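Local structure of NAD-dependent dehydrogenase (Rhizobium meliloti, 4Z0P) at residues G255-V260 against N277-P282; V198-L203 against I231-G236. The protein reduces glyoxylate and hydroxypyruvate with NADPH as the hydride donor, as a member of the D-isomer specific 2-hydroxyacid dehydrogenase family. One frame throughout, in Å; residues are numbered along the deposited sequence.

Interaction 1: G255-V260 against N277-P282; sequences GASLDV and NVYVTP. With NDP (NADPH dihydro-nicotinamide-adenine-dinucleotide phosphate), chain H.
A256 N donates to N277 O (2.8 Å) in the plane of that carbonyl, the first bond of a parallel strand pair whose short axes lie 4.6 Å apart and 7° off parallel. A256 O then takes Y279 N, while A256 CB sits loosely beside V278 CG2 on the face that L258 and V280 share. S257 points to the other face, where OG, anti to its own carbonyl carbon, approaches the Y279 ring obliquely at CD2 (3.5 Å); the hydroxyl is hydrogen-bonded to Q110 and H114 of helix 97-115. L258 continues the pairing, its N bonding Y279 O almost straight on (2.9 Å) and its O accepting T281 N, and CD1 reaches V278 CG1 at 4.4 Å. Past the strand, D259 holds CG anti to the backbone N (chi1 -169°), which carries the carboxylate across to the T281 hydroxyl. OD1 receives T281 OG1 at 2.6 Å on its anti side, and V284 N also binds it. OD2 accepts the carboxamide N7N of NADPH at 2.9 Å, nearly linear at 171°, as well as A285 N. Several donors thus fix the carboxylate's rotation. Strand 278-280 is the outermost of this chain's Rossmann-type parallel sheet, and the nicotinamide carboxamide is bound at the C-terminal end of its neighbour 255-258.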
# COMPACT_ATOMS: atom_id res chain seq x y z
N GLY A 255 -11.48 6.01 11.80
CA GLY A 255 -11.78 5.14 10.67
C GLY A 255 -11.44 3.72 11.00
O GLY A 255 -10.88 3.41 12.06
N ALA A 256 -11.76 2.82 10.06
CA ALA A 256 -11.47 1.41 10.26
C ALA A 256 -11.33 0.67 8.94
O ALA A 256 -11.86 1.11 7.92
CB ALA A 256 -12.57 0.75 11.09
N SER A 257 -10.57 -0.43 8.97
CA SER A 257 -10.55 -1.42 7.89
C SER A 257 -10.90 -2.76 8.51
O SER A 257 -10.18 -3.24 9.40
CB SER A 257 -9.17 -1.52 7.25
OG SER A 257 -8.84 -0.31 6.55
N LEU A 258 -12.01 -3.34 8.07
CA LEU A 258 -12.48 -4.61 8.62
C LEU A 258 -12.55 -5.64 7.51
O LEU A 258 -13.30 -5.46 6.53
CB LEU A 258 -13.85 -4.47 9.30
CG LEU A 258 -13.89 -3.42 10.43
CD1 LEU A 258 -15.32 -3.22 10.92
CD2 LEU A 258 -12.97 -3.84 11.59
N ASP A 259 -11.79 -6.72 7.66
CA ASP A 259 -11.84 -7.88 6.78
C ASP A 259 -12.65 -9.02 7.37
O ASP A 259 -12.97 -9.98 6.67
CB ASP A 259 -10.43 -8.40 6.51
CG ASP A 259 -10.39 -9.43 5.38
OD1 ASP A 259 -10.88 -9.14 4.23
OD2 ASP A 259 -9.88 -10.56 5.64
N VAL A 260 -12.92 -8.93 8.67
CA VAL A 260 -13.52 -10.03 9.45
C VAL A 260 -14.61 -9.46 10.34
O VAL A 260 -14.53 -8.30 10.76
CB VAL A 260 -12.46 -10.81 10.26
CG1 VAL A 260 -11.47 -11.48 9.32
CG2 VAL A 260 -11.72 -9.89 11.22
N ASN A 277 -15.75 6.19 6.59
CA ASN A 277 -14.33 5.91 6.85
C ASN A 277 -14.11 4.46 7.27
O ASN A 277 -13.15 4.18 8.00
CB ASN A 277 -13.76 6.89 7.88
CG ASN A 277 -13.74 8.32 7.39
OD1 ASN A 277 -13.14 8.62 6.35
ND2 ASN A 277 -14.40 9.23 8.12
N VAL A 278 -14.94 3.54 6.76
CA VAL A 278 -14.75 2.11 6.94
C VAL A 278 -14.55 1.43 5.61
O VAL A 278 -15.34 1.63 4.68
CB VAL A 278 -15.94 1.42 7.64
CG1 VAL A 278 -15.65 -0.06 7.84
CG2 VAL A 278 -16.19 2.06 9.01
N TYR A 279 -13.49 0.64 5.52
CA TYR A 279 -13.24 -0.22 4.37
C TYR A 279 -13.63 -1.64 4.69
O TYR A 279 -13.10 -2.23 5.63
CB TYR A 279 -11.78 -0.24 4.00
CG TYR A 279 -11.23 1.08 3.55
CD1 TYR A 279 -11.54 1.58 2.30
CD2 TYR A 279 -10.48 1.86 4.39
CE1 TYR A 279 -11.03 2.79 1.86
CE2 TYR A 279 -9.98 3.10 3.99
CZ TYR A 279 -10.26 3.57 2.72
OH TYR A 279 -9.74 4.76 2.31
N VAL A 280 -14.57 -2.20 3.94
CA VAL A 280 -15.02 -3.58 4.16
C VAL A 280 -14.47 -4.48 3.05
O VAL A 280 -14.67 -4.20 1.87
CB VAL A 280 -16.57 -3.68 4.14
CG1 VAL A 280 -17.07 -5.12 4.14
CG2 VAL A 280 -17.16 -2.89 5.29
N THR A 281 -13.84 -5.58 3.44
CA THR A 281 -13.49 -6.65 2.54
C THR A 281 -14.04 -7.97 3.07
O THR A 281 -14.16 -8.14 4.29
CB THR A 281 -11.97 -6.72 2.24
OG1 THR A 281 -11.20 -6.69 3.46
CG2 THR A 281 -11.55 -5.59 1.30
N PRO A 282 -14.39 -8.89 2.15
CA PRO A 282 -15.16 -10.08 2.58
C PRO A 282 -14.28 -11.26 3.00
O PRO A 282 -14.31 -12.34 2.38
CB PRO A 282 -15.99 -10.38 1.34
CG PRO A 282 -15.09 -9.96 0.20
CD PRO A 282 -14.49 -8.68 0.69
PA NDP H . 0.43 -17.27 15.01
O1A NDP H . 0.01 -18.44 15.89
O2A NDP H . 1.75 -17.38 14.31
O5B NDP H . 0.46 -15.99 15.94
C5B NDP H . -0.54 -15.70 16.90
C4B NDP H . -0.04 -14.56 17.75
O4B NDP H . -1.12 -14.17 18.59
C3B NDP H . 1.12 -14.92 18.67
O3B NDP H . 1.98 -13.79 18.74
C2B NDP H . 0.45 -15.16 20.00
O2B NDP H . 1.26 -14.92 21.13
C1B NDP H . -0.64 -14.12 19.93
N9A NDP H . -1.70 -14.43 20.90
C8A NDP H . -2.58 -15.46 20.93
N7A NDP H . -3.40 -15.43 21.95
C5A NDP H . -3.02 -14.30 22.63
C6A NDP H . -3.48 -13.71 23.83
N6A NDP H . -4.50 -14.22 24.55
N1A NDP H . -2.88 -12.56 24.25
C2A NDP H . -1.86 -12.06 23.53
N3A NDP H . -1.34 -12.54 22.40
C4A NDP H . -1.98 -13.67 21.99
O3 NDP H . -0.82 -17.06 14.01
PN NDP H . -0.65 -16.36 12.55
O1N NDP H . 0.13 -15.10 12.66
O2N NDP H . -0.25 -17.38 11.54
O5D NDP H . -2.20 -16.09 12.27
C5D NDP H . -2.90 -15.20 13.11
C4D NDP H . -4.40 -15.26 12.82
O4D NDP H . -4.70 -14.55 11.61
C3D NDP H . -4.99 -16.63 12.56
O3D NDP H . -5.23 -17.33 13.80
C2D NDP H . -6.28 -16.37 11.80
O2D NDP H . -7.38 -16.22 12.71
C1D NDP H . -5.97 -14.99 11.16
N1N NDP H . -5.96 -15.03 9.70
C2N NDP H . -6.89 -14.30 8.96
C3N NDP H . -6.89 -14.31 7.60
C7N NDP H . -7.77 -13.42 6.77
O7N NDP H . -7.91 -13.69 5.56
N7N NDP H . -8.39 -12.40 7.33
C4N NDP H . -5.92 -15.17 6.88
C5N NDP H . -4.99 -15.94 7.74
C6N NDP H . -5.01 -15.84 9.06
P2B NDP H . 2.42 -15.94 21.56
O1X NDP H . 3.49 -15.72 20.52
O2X NDP H . 2.81 -15.42 22.93
O3X NDP H . 1.83 -17.30 21.56

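Interaction 2: V198-L203 against I231-G236; sequences VGLLPL and INAGRG. With NDP (NADPH dihydro-nicotinamide-adenine-dinucleotide phosphate), chain H; OXD (oxalic acid), chain C.
V198 CG2 lies against I231 CB and CD1 (4.1 Å to each), the two side chains crossing at a slant on one face of the parallel sheet. Strands 196-199 and 229-232 are adjacent in this Rossmann-type domain, joined by a beta-alpha-beta crossover through helix 213-216. G199 N donates to I231 O at 2.7 Å, and G199 O takes A233 N in its carbonyl plane. Past G199 direct backbone pairing gives way to water: one links L201 N to N232 OD1, the other L201 O to R235 N. N232 OD1 also accepts G234 N, closing an Asx turn, with the donor well above the amide plane; N232 ND2 is held by Q239. The turn leaves A233 O facing NADPH, where it accepts N7N at 2.9 Å. Farther toward the adenine end, P202 CB lies against O3D of the nicotinamide ribose, and L201 CD2 against the adenosine. L203 CB abuts R235 CB (3.6 Å), and the arginine chain, bent at chi2 (-74°), swings its guanidinium away to oxalate; D78 forms a salt bridge with NE and NH1 also donates to G234 O, which helps set the guanidinium. NADPH O2D sits over the guanidinium centre, 3.1 Å above its plane, while at the edge NH1 grips oxalate O6 and NH2 grips O5, each at 2.8 Å.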
# COMPACT_ATOMS: atom_id res chain seq x y z
N VAL A 198 -3.58 -2.58 14.44
CA VAL A 198 -3.76 -3.71 13.53
C VAL A 198 -3.93 -4.98 14.34
O VAL A 198 -3.05 -5.35 15.13
CB VAL A 198 -2.56 -3.90 12.59
CG1 VAL A 198 -2.69 -5.16 11.73
CG2 VAL A 198 -2.43 -2.68 11.67
N GLY A 199 -5.05 -5.66 14.14
CA GLY A 199 -5.31 -6.95 14.77
C GLY A 199 -4.94 -8.13 13.87
O GLY A 199 -5.52 -8.32 12.80
N LEU A 200 -3.99 -8.93 14.34
CA LEU A 200 -3.59 -10.20 13.72
C LEU A 200 -3.49 -11.30 14.77
O LEU A 200 -2.54 -12.07 14.81
CB LEU A 200 -2.27 -10.03 12.99
CG LEU A 200 -2.42 -9.25 11.67
CD1 LEU A 200 -1.05 -8.86 11.13
CD2 LEU A 200 -3.20 -10.03 10.64
N LEU A 201 -4.51 -11.36 15.61
CA LEU A 201 -4.65 -12.38 16.66
C LEU A 201 -5.55 -13.51 16.16
O LEU A 201 -6.49 -13.27 15.40
CB LEU A 201 -5.30 -11.79 17.90
CG LEU A 201 -4.51 -10.80 18.76
CD1 LEU A 201 -5.43 -10.09 19.74
CD2 LEU A 201 -3.37 -11.51 19.47
N PRO A 202 -5.31 -14.74 16.63
CA PRO A 202 -6.32 -15.79 16.49
C PRO A 202 -7.55 -15.47 17.35
O PRO A 202 -7.45 -14.64 18.26
CB PRO A 202 -5.63 -17.04 17.01
CG PRO A 202 -4.47 -16.55 17.83
CD PRO A 202 -4.21 -15.11 17.54
N LEU A 203 -8.68 -16.09 17.01
CA LEU A 203 -9.83 -16.15 17.91
C LEU A 203 -9.61 -17.29 18.86
O LEU A 203 -9.50 -18.45 18.44
CB LEU A 203 -11.16 -16.37 17.19
CG LEU A 203 -12.40 -16.37 18.11
CD1 LEU A 203 -12.55 -15.12 18.94
CD2 LEU A 203 -13.66 -16.61 17.29
N ILE A 231 -7.83 -1.55 12.49
CA ILE A 231 -7.69 -2.42 11.32
C ILE A 231 -7.67 -3.85 11.81
O ILE A 231 -6.81 -4.21 12.64
CB ILE A 231 -6.38 -2.10 10.58
CG1 ILE A 231 -6.41 -0.68 10.01
CG2 ILE A 231 -6.06 -3.16 9.51
CD1 ILE A 231 -5.02 -0.16 9.73
N ASN A 232 -8.65 -4.65 11.41
CA ASN A 232 -8.68 -6.05 11.86
C ASN A 232 -8.76 -7.05 10.73
O ASN A 232 -9.67 -7.01 9.90
CB ASN A 232 -9.85 -6.30 12.82
CG ASN A 232 -9.75 -7.66 13.54
OD1 ASN A 232 -8.70 -8.31 13.59
ND2 ASN A 232 -10.85 -8.07 14.14
N ALA A 233 -7.79 -7.96 10.70
CA ALA A 233 -7.82 -9.10 9.78
C ALA A 233 -7.54 -10.41 10.48
O ALA A 233 -7.18 -11.40 9.82
CB ALA A 233 -6.85 -8.90 8.62
N GLY A 234 -7.76 -10.44 11.79
CA GLY A 234 -7.65 -11.67 12.57
C GLY A 234 -8.94 -12.46 12.49
O GLY A 234 -9.17 -13.22 11.53
N ARG A 235 -9.81 -12.26 13.48
CA ARG A 235 -11.13 -12.87 13.47
C ARG A 235 -12.15 -11.90 13.99
O ARG A 235 -11.88 -11.11 14.90
CB ARG A 235 -11.14 -14.11 14.36
CG ARG A 235 -10.43 -15.31 13.76
CD ARG A 235 -11.27 -15.91 12.66
NE ARG A 235 -10.69 -17.07 12.02
CZ ARG A 235 -9.90 -17.05 10.96
NH1 ARG A 235 -9.52 -15.91 10.40
NH2 ARG A 235 -9.48 -18.19 10.45
N GLY A 236 -13.35 -11.98 13.44
CA GLY A 236 -14.46 -11.15 13.85
C GLY A 236 -14.90 -11.30 15.28
O GLY A 236 -15.28 -10.34 15.94
PA NDP H . 0.43 -17.27 15.01
O1A NDP H . 0.01 -18.44 15.89
O2A NDP H . 1.75 -17.38 14.31
O5B NDP H . 0.46 -15.99 15.94
C5B NDP H . -0.54 -15.70 16.90
C4B NDP H . -0.04 -14.56 17.75
O4B NDP H . -1.12 -14.17 18.59
C3B NDP H . 1.12 -14.92 18.67
O3B NDP H . 1.98 -13.79 18.74
C2B NDP H . 0.45 -15.16 20.00
O2B NDP H . 1.26 -14.92 21.13
C1B NDP H . -0.64 -14.12 19.93
N9A NDP H . -1.70 -14.43 20.90
C8A NDP H . -2.58 -15.46 20.93
N7A NDP H . -3.40 -15.43 21.95
C5A NDP H . -3.02 -14.30 22.63
C6A NDP H . -3.48 -13.71 23.83
N6A NDP H . -4.50 -14.22 24.55
N1A NDP H . -2.88 -12.56 24.25
C2A NDP H . -1.86 -12.06 23.53
N3A NDP H . -1.34 -12.54 22.40
C4A NDP H . -1.98 -13.67 21.99
O3 NDP H . -0.82 -17.06 14.01
PN NDP H . -0.65 -16.36 12.55
O1N NDP H . 0.13 -15.10 12.66
O2N NDP H . -0.25 -17.38 11.54
O5D NDP H . -2.20 -16.09 12.27
C5D NDP H . -2.90 -15.20 13.11
C4D NDP H . -4.40 -15.26 12.82
O4D NDP H . -4.70 -14.55 11.61
C3D NDP H . -4.99 -16.63 12.56
O3D NDP H . -5.23 -17.33 13.80
C2D NDP H . -6.28 -16.37 11.80
O2D NDP H . -7.38 -16.22 12.71
C1D NDP H . -5.97 -14.99 11.16
N1N NDP H . -5.96 -15.03 9.70
C2N NDP H . -6.89 -14.30 8.96
C3N NDP H . -6.89 -14.31 7.60
C7N NDP H . -7.77 -13.42 6.77
O7N NDP H . -7.91 -13.69 5.56
N7N NDP H . -8.39 -12.40 7.33
C4N NDP H . -5.92 -15.17 6.88
C5N NDP H . -4.99 -15.94 7.74
C6N NDP H . -5.01 -15.84 9.06
P2B NDP H . 2.42 -15.94 21.56
O1X NDP H . 3.49 -15.72 20.52
O2X NDP H . 2.81 -15.42 22.93
O3X NDP H . 1.83 -17.30 21.56
C1 OXD C . -7.24 -18.31 7.53
C2 OXD C . -8.36 -17.52 7.03
O3 OXD C . -6.32 -18.66 6.75
O4 OXD C . -8.72 -17.64 5.85
O5 OXD C . -7.25 -18.62 8.74
O6 OXD C . -8.94 -16.73 7.79
O HOH W 1 -7.04 -9.70 15.45
O HOH W 2 -8.64 -11.89 16.17

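How the interactions relate
Interactions 1 and 2 belong to one parallel sheet of the NAD-binding domain, their centres 12 Å apart, in which strands 196-199, 229-232, 255-258 and 278-280 lie side by side in chain order. Interaction 2 closes before interaction 1 opens, with helix 241-250 between them. The inner strands join the two: S257 O probably bonds N232 N (2.9 Å), and D259 N probably bonds N232 O, while V260 CG2 packs on the backbone of R235 and G236. Interaction 2 lies nearer the centre of the chain, and interaction 1 reaches the sheet edge. The C-terminal ends of strands 196-199, 229-232 and 255-258 therefore address one cofactor, and the nicotinamide carboxamide is bound jointly by both contacts.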